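Bluetongue virus COAT protein VP7 (PDB 1BVP) forms homotrimers, 260 of which assemble on a scaffold of VP3 as part of the inner capsid, and takes part in binding the host cell surface. Local coordinates at residues 110-115 with 258-263; 71-76 with 307-312; 80-85 with 328-333. All coordinates share one frame; numbering follows the deposited sequence.

Interaction 1 (110-115 with 258-263)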
# COMPACT_ATOMS: atom_id res chain seq x y z
N ALA A 110 13.44 -1.73 -16.23
CA ALA A 110 14.43 -2.59 -15.58
C ALA A 110 13.78 -3.24 -14.35
O ALA A 110 14.05 -4.41 -14.02
CB ALA A 110 15.64 -1.80 -15.16
N ARG A 111 12.96 -2.46 -13.66
CA ARG A 111 12.26 -2.99 -12.54
C ARG A 111 11.30 -4.10 -12.96
O ARG A 111 11.33 -5.20 -12.40
CB ARG A 111 11.46 -1.92 -11.83
CG ARG A 111 10.99 -2.49 -10.54
CD ARG A 111 12.21 -2.70 -9.62
NE ARG A 111 11.84 -2.00 -8.42
CZ ARG A 111 12.51 -1.02 -7.86
NH1 ARG A 111 13.66 -0.61 -8.35
NH2 ARG A 111 11.93 -0.34 -6.89
N VAL A 112 10.43 -3.81 -13.92
CA VAL A 112 9.50 -4.83 -14.36
C VAL A 112 10.26 -6.10 -14.73
O VAL A 112 9.93 -7.20 -14.30
CB VAL A 112 8.69 -4.37 -15.57
CG1 VAL A 112 7.83 -5.50 -16.08
CG2 VAL A 112 7.80 -3.20 -15.17
N THR A 113 11.33 -5.95 -15.47
CA THR A 113 12.05 -7.14 -15.86
C THR A 113 12.75 -7.83 -14.69
O THR A 113 12.63 -9.04 -14.51
CB THR A 113 12.98 -6.82 -17.02
OG1 THR A 113 12.17 -6.67 -18.19
CG2 THR A 113 14.01 -7.90 -17.25
N GLY A 114 13.43 -7.05 -13.87
CA GLY A 114 14.14 -7.63 -12.77
C GLY A 114 13.28 -8.38 -11.77
O GLY A 114 13.60 -9.53 -11.47
N GLU A 115 12.19 -7.79 -11.28
CA GLU A 115 11.40 -8.49 -10.28
C GLU A 115 10.62 -9.67 -10.81
O GLU A 115 10.55 -10.72 -10.20
CB GLU A 115 10.53 -7.55 -9.42
CG GLU A 115 9.44 -6.76 -10.12
CD GLU A 115 8.09 -7.44 -10.17
OE1 GLU A 115 7.95 -8.59 -9.74
OE2 GLU A 115 7.12 -6.83 -10.64
N ASN A 258 2.59 -5.60 -4.18
CA ASN A 258 3.68 -4.71 -3.83
C ASN A 258 4.95 -5.14 -4.56
O ASN A 258 6.02 -4.84 -4.08
CB ASN A 258 4.01 -4.76 -2.35
CG ASN A 258 2.87 -4.30 -1.48
OD1 ASN A 258 2.36 -5.07 -0.68
ND2 ASN A 258 2.51 -3.03 -1.56
N GLN A 259 4.84 -5.88 -5.65
CA GLN A 259 6.01 -6.33 -6.40
C GLN A 259 6.63 -5.20 -7.23
O GLN A 259 7.83 -5.20 -7.53
CB GLN A 259 5.62 -7.48 -7.33
CG GLN A 259 4.48 -7.13 -8.22
CD GLN A 259 4.16 -8.21 -9.21
OE1 GLN A 259 4.93 -8.48 -10.12
NE2 GLN A 259 2.99 -8.82 -9.06
N TYR A 260 5.80 -4.23 -7.56
CA TYR A 260 6.19 -3.09 -8.35
C TYR A 260 5.59 -1.86 -7.67
O TYR A 260 4.43 -1.88 -7.30
CB TYR A 260 5.63 -3.26 -9.78
CG TYR A 260 5.98 -2.09 -10.67
CD1 TYR A 260 5.14 -0.97 -10.71
CD2 TYR A 260 7.19 -2.05 -11.39
CE1 TYR A 260 5.50 0.16 -11.41
CE2 TYR A 260 7.55 -0.92 -12.11
CZ TYR A 260 6.70 0.18 -12.11
OH TYR A 260 7.02 1.33 -12.73
N PRO A 261 6.36 -0.76 -7.53
CA PRO A 261 5.85 0.44 -6.88
C PRO A 261 4.51 0.94 -7.37
O PRO A 261 4.34 1.22 -8.55
CB PRO A 261 6.97 1.47 -7.05
CG PRO A 261 7.93 0.83 -8.00
CD PRO A 261 7.79 -0.61 -7.89
N ALA A 262 3.58 1.06 -6.44
CA ALA A 262 2.21 1.49 -6.67
C ALA A 262 1.44 0.74 -7.74
O ALA A 262 0.49 1.30 -8.33
CB ALA A 262 2.10 2.97 -6.87
N LEU A 263 1.72 -0.56 -7.87
CA LEU A 263 1.02 -1.40 -8.85
C LEU A 263 -0.51 -1.25 -8.71
O LEU A 263 -1.24 -1.16 -9.71
CB LEU A 263 1.40 -2.87 -8.67
CG LEU A 263 1.56 -3.71 -9.93
CD1 LEU A 263 1.20 -5.15 -9.63
CD2 LEU A 263 0.73 -3.17 -11.04

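Interaction 2 (71-76 with 307-312)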
# COMPACT_ATOMS: atom_id res chain seq x y z
N SER A 71 2.10 -2.40 -29.78
CA SER A 71 3.32 -3.05 -30.28
C SER A 71 4.27 -3.42 -29.15
O SER A 71 4.85 -4.50 -29.15
CB SER A 71 4.03 -2.18 -31.33
OG SER A 71 3.19 -2.05 -32.48
N ALA A 72 4.41 -2.54 -28.16
CA ALA A 72 5.31 -2.85 -27.05
C ALA A 72 4.77 -4.01 -26.20
O ALA A 72 5.55 -4.77 -25.65
CB ALA A 72 5.51 -1.61 -26.17
N ALA A 73 3.44 -4.10 -26.09
CA ALA A 73 2.79 -5.15 -25.31
C ALA A 73 2.67 -6.46 -26.06
O ALA A 73 2.41 -7.50 -25.45
CB ALA A 73 1.43 -4.69 -24.85
N GLY A 74 2.87 -6.42 -27.37
CA GLY A 74 2.80 -7.62 -28.19
C GLY A 74 1.40 -8.07 -28.52
O GLY A 74 1.18 -9.21 -28.90
N ILE A 75 0.46 -7.14 -28.44
CA ILE A 75 -0.95 -7.41 -28.71
C ILE A 75 -1.42 -6.98 -30.09
O ILE A 75 -0.99 -5.98 -30.65
CB ILE A 75 -1.81 -6.62 -27.70
CG1 ILE A 75 -1.46 -7.03 -26.27
CG2 ILE A 75 -3.29 -6.76 -28.00
CD1 ILE A 75 -2.10 -6.15 -25.25
N ASN A 76 -2.36 -7.74 -30.63
CA ASN A 76 -2.94 -7.41 -31.91
C ASN A 76 -4.45 -7.33 -31.60
O ASN A 76 -5.08 -8.36 -31.44
CB ASN A 76 -2.58 -8.51 -32.91
CG ASN A 76 -3.36 -8.40 -34.23
OD1 ASN A 76 -3.40 -9.36 -34.99
ND2 ASN A 76 -3.98 -7.24 -34.50
N ILE A 307 2.27 -7.51 -16.16
CA ILE A 307 2.70 -6.30 -15.49
C ILE A 307 2.94 -5.17 -16.49
O ILE A 307 2.45 -4.05 -16.31
CB ILE A 307 3.95 -6.55 -14.68
CG1 ILE A 307 3.71 -7.69 -13.69
CG2 ILE A 307 4.32 -5.28 -13.96
CD1 ILE A 307 2.65 -7.36 -12.63
N LEU A 308 3.66 -5.48 -17.56
CA LEU A 308 3.98 -4.52 -18.59
C LEU A 308 2.72 -3.93 -19.20
O LEU A 308 2.58 -2.69 -19.33
CB LEU A 308 4.75 -5.20 -19.70
CG LEU A 308 6.02 -4.56 -20.22
CD1 LEU A 308 6.01 -4.76 -21.70
CD2 LEU A 308 6.10 -3.09 -19.89
N THR A 309 1.83 -4.82 -19.61
CA THR A 309 0.57 -4.40 -20.20
C THR A 309 -0.21 -3.45 -19.28
O THR A 309 -0.81 -2.48 -19.74
CB THR A 309 -0.29 -5.63 -20.54
OG1 THR A 309 0.43 -6.50 -21.44
CG2 THR A 309 -1.58 -5.21 -21.18
N LEU A 310 -0.20 -3.72 -17.98
CA LEU A 310 -0.90 -2.87 -17.04
C LEU A 310 -0.23 -1.52 -17.01
O LEU A 310 -0.92 -0.50 -17.11
CB LEU A 310 -0.95 -3.48 -15.62
CG LEU A 310 -1.86 -4.71 -15.55
CD1 LEU A 310 -1.61 -5.45 -14.28
CD2 LEU A 310 -3.31 -4.32 -15.70
N LEU A 311 1.10 -1.49 -16.87
CA LEU A 311 1.83 -0.21 -16.83
C LEU A 311 1.62 0.60 -18.11
O LEU A 311 1.27 1.79 -18.06
CB LEU A 311 3.31 -0.45 -16.63
CG LEU A 311 3.56 -1.06 -15.27
CD1 LEU A 311 5.05 -1.16 -15.06
CD2 LEU A 311 2.91 -0.20 -14.18
N LEU A 312 1.79 -0.06 -19.24
CA LEU A 312 1.61 0.55 -20.54
C LEU A 312 0.16 1.08 -20.71
O LEU A 312 -0.06 2.24 -21.14
CB LEU A 312 1.99 -0.46 -21.61
CG LEU A 312 3.34 -0.39 -22.38
CD1 LEU A 312 4.42 0.27 -21.62
CD2 LEU A 312 3.76 -1.77 -22.82

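Interaction 3 (80-85 with 328-333)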
# COMPACT_ATOMS: atom_id res chain seq x y z
N ILE A 80 -11.40 -3.45 -34.11
CA ILE A 80 -12.29 -2.94 -33.08
C ILE A 80 -12.92 -1.61 -33.46
O ILE A 80 -13.86 -1.14 -32.81
CB ILE A 80 -11.52 -2.73 -31.78
CG1 ILE A 80 -10.41 -1.70 -32.01
CG2 ILE A 80 -10.87 -4.01 -31.37
CD1 ILE A 80 -9.46 -1.53 -30.85
N SER A 81 -12.44 -1.02 -34.55
CA SER A 81 -12.94 0.29 -34.89
C SER A 81 -12.91 0.68 -36.34
O SER A 81 -12.02 0.29 -37.10
CB SER A 81 -12.13 1.33 -34.08
OG SER A 81 -12.51 2.65 -34.38
N PRO A 82 -13.94 1.42 -36.75
CA PRO A 82 -14.04 1.89 -38.15
C PRO A 82 -13.14 3.13 -38.33
O PRO A 82 -12.83 3.52 -39.45
CB PRO A 82 -15.53 2.25 -38.27
CG PRO A 82 -15.92 2.70 -36.88
CD PRO A 82 -15.16 1.72 -35.98
N ASP A 83 -12.69 3.70 -37.22
CA ASP A 83 -11.87 4.90 -37.20
C ASP A 83 -10.41 4.64 -37.00
O ASP A 83 -9.58 5.45 -37.39
CB ASP A 83 -12.37 5.86 -36.10
CG ASP A 83 -13.76 6.40 -36.38
OD1 ASP A 83 -14.24 6.28 -37.54
OD2 ASP A 83 -14.41 6.93 -35.45
N TYR A 84 -10.09 3.51 -36.39
CA TYR A 84 -8.70 3.19 -36.12
C TYR A 84 -8.33 1.83 -36.64
O TYR A 84 -9.08 0.85 -36.47
CB TYR A 84 -8.43 3.25 -34.61
CG TYR A 84 -7.17 2.54 -34.15
CD1 TYR A 84 -5.91 3.14 -34.27
CD2 TYR A 84 -7.22 1.25 -33.61
CE1 TYR A 84 -4.74 2.48 -33.88
CE2 TYR A 84 -6.04 0.59 -33.21
CZ TYR A 84 -4.81 1.22 -33.35
OH TYR A 84 -3.65 0.56 -33.02
N THR A 85 -7.16 1.76 -37.25
CA THR A 85 -6.65 0.50 -37.76
C THR A 85 -5.23 0.37 -37.26
O THR A 85 -4.41 1.25 -37.47
CB THR A 85 -6.70 0.46 -39.28
OG1 THR A 85 -8.03 0.83 -39.69
CG2 THR A 85 -6.39 -0.95 -39.79
N ALA A 328 -15.04 6.01 -32.75
CA ALA A 328 -16.00 4.93 -32.57
C ALA A 328 -15.41 3.54 -32.39
O ALA A 328 -14.44 3.17 -33.05
CB ALA A 328 -16.93 4.91 -33.75
N ILE A 329 -16.04 2.76 -31.51
CA ILE A 329 -15.63 1.38 -31.24
C ILE A 329 -16.86 0.49 -31.51
O ILE A 329 -17.99 0.84 -31.14
CB ILE A 329 -15.12 1.23 -29.80
CG1 ILE A 329 -13.79 1.96 -29.67
CG2 ILE A 329 -14.94 -0.22 -29.46
CD1 ILE A 329 -13.25 2.01 -28.29
N HIS A 330 -16.65 -0.61 -32.22
CA HIS A 330 -17.77 -1.51 -32.55
C HIS A 330 -18.51 -2.00 -31.32
O HIS A 330 -17.90 -2.49 -30.36
CB HIS A 330 -17.29 -2.73 -33.35
CG HIS A 330 -16.89 -2.42 -34.75
ND1 HIS A 330 -17.58 -1.52 -35.55
CD2 HIS A 330 -15.84 -2.86 -35.50
CE1 HIS A 330 -16.97 -1.42 -36.72
NE2 HIS A 330 -15.92 -2.22 -36.72
N GLY A 331 -19.82 -1.82 -31.33
CA GLY A 331 -20.61 -2.28 -30.21
C GLY A 331 -20.73 -1.33 -29.04
O GLY A 331 -21.46 -1.61 -28.10
N VAL A 332 -20.06 -0.19 -29.11
CA VAL A 332 -20.12 0.79 -28.04
C VAL A 332 -21.07 1.90 -28.44
O VAL A 332 -20.98 2.43 -29.53
CB VAL A 332 -18.71 1.35 -27.73
CG1 VAL A 332 -18.78 2.49 -26.72
CG2 VAL A 332 -17.79 0.21 -27.25
N ASN A 333 -21.98 2.25 -27.54
CA ASN A 333 -22.96 3.29 -27.80
C ASN A 333 -22.99 4.42 -26.75
O ASN A 333 -23.66 4.31 -25.73
CB ASN A 333 -24.32 2.63 -27.90
CG ASN A 333 -25.03 3.03 -29.14
OD1 ASN A 333 -25.79 4.00 -29.13
ND2 ASN A 333 -24.72 2.36 -30.24

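Interaction 1 (110-115 with 258-263)
This buried helix-to-loop contact lies in the helical domain near the passage to the beta domain: helix 103-116 ends shortly before the chain enters the strands, and the chain comes back along strand 241-252 and reaches 258-263. A type II turn, Y260 to L263, shapes 258-263, with P261 and A262 at its corners and A262 as N-cap of helix 263-271. Y260, its CG anti to the backbone N (chi1 179°), sets its ring against the helix. V112 CG2 approaches ring atom CE2 at 3.8 Å, and R111 CG lies 3.9 Å from CD2 of Y260, both obliquely. P261 CD stands 3.6 Å above the plane of the Y260 ring, offset toward the rim. The R111 chain, bent at chi2 and chi3, lays CB and CG along the Y260 ring and carries its guanidinium, turned 60° from the ring plane, past P261 to salt bridges with D318 and E266 of a neighbouring subunit. P261 packs on A262 of the same neighbour, so the turn belongs to the trimer interface. One helical turn on, E115 has CG lying between the backbone N and the carbonyl carbon (chi1 64°) and bends at chi2, bringing its carboxylate across the Q259 amide at nearly a right angle. Q259 OE1 is 2.8 Å from OE2 and 3.0 Å from OE1 of E115. This amide orientation is consistent with NE2 being hydrogen-bonded to the carbonyl oxygens of P301 and T256, which leaves OE1 facing the carboxylate. Burial and the facing acceptor may favour the protonated acid at E115.

Interaction 2 (71-76 with 307-312)
The flat group in this contact is a backbone peptide, the one joining A72 to A73; no ring, amide or carboxylate side chain takes part. L312 CD2 stands over one face of that peptide, 4.0 Å from A73 N and almost along the plane normal. L308 CD1 comes from the same side but obliquely, 4.0 Å from A72 O. The two leucines, four residues apart on helix 304-323, thus meet the last turn of helix 55-73 with one methyl each. L312 CD2 serves both alanines, lying 3.8 Å from A72 CB and 4.3 Å from A73 CB. The small side chains permit close backbones, as the 5.6 Å between the CA atoms of A73 and T309 attests. T309 has OG1 beside its backbone N (chi1 -58°), which puts CG2 anti to that N; A73 CB meets OG1 of T309 at 4.0 Å. Beyond the helix end, I75 CD1 reaches T309 CG2 at 4.2 Å. I75 gets there through a Schellman motif: G74, with a positive phi of 80°, ends the helix as C-prime residue, I75 N bonds to L70 O, and G74 N bonds weakly to S71 O. On other sides, helix 304-323 meets helix 103-116 through L308 and L311 and helix 263-271 through I307, L310 and L311. The T309 hydroxyl is bonded within its own helix to D305 O. The contact therefore rests mainly on methyl groups against alanines and against the face of a peptide; no hydrogen bond joins 71-76 to 307-312, whose polar groups are served within each helix and its cap or by neighbours such as Q86.

Interaction 3 (80-85 with 328-333)
An ST turn that starts at S81 organises this loop-to-loop contact at the periphery of the helical domain, joining the link after helix 55-73 to the one after helix 304-323. In the first shell three hydrogen bonds cross. H330 N donates to I80 O at 2.9 Å, nearly straight at 169° and in the carbonyl plane. S81 OG donates to A328 O almost along the C=O axis. A328 N in turn reaches D83 OD2 at 2.9 Å, meeting it from above the carboxylate plane, 36° out. A328 is thereby held through both its backbone N and its O, while I80 O also receives a CA-H...O contact from I329 CA at 3.5 Å. Beside these bonds P82 and H330 approach tip to tip: P82 CD lies 4.1 Å from the imidazole centroid of H330, 27° off the ring normal, a CH-pi contact over the face. P82 CG also packs on A328 CB at 4.0 Å. A type II turn from I329 to V332, with G331 at positive phi and closed by V332 N to I329 O, carries the chain away after H330. Outside the segments, I80 and I329 rest on helix 276-286, touching A284 and T277 with L281 respectively; Y84 leads the other way, packing on L66 and L70 of helix 55-73 with its hydroxyl bonded to D67. The S81 hydroxyl, anti to its own backbone N, is positioned by two backbone N-H groups: OG accepts D83 N at 3.0 Å, the bond that defines the ST turn, and Y84 N at 3.3 Å, which makes an ST motif.

From the N terminus, the chain passes 71-76, 80-85 and 110-115 before it enters the beta domain. On return, 258-263 closes the shortest loop, interaction 1, which encloses all of the strands. Next 307-312 closes interaction 2 and then 328-333 closes interaction 3. Interaction 1 is nested inside both others, whereas 2 and 3 cross, their segments alternating. Interactions 1 and 2 touch: L311 CD1 packs on V112 and Y260, so helix 304-323 touches the domain junction with L311 and helix 55-73 with other residues. Interaction 3 adjoins 2 in sequence but joins peripheral loops, its nearest atoms about 21 Å from those of interaction 1.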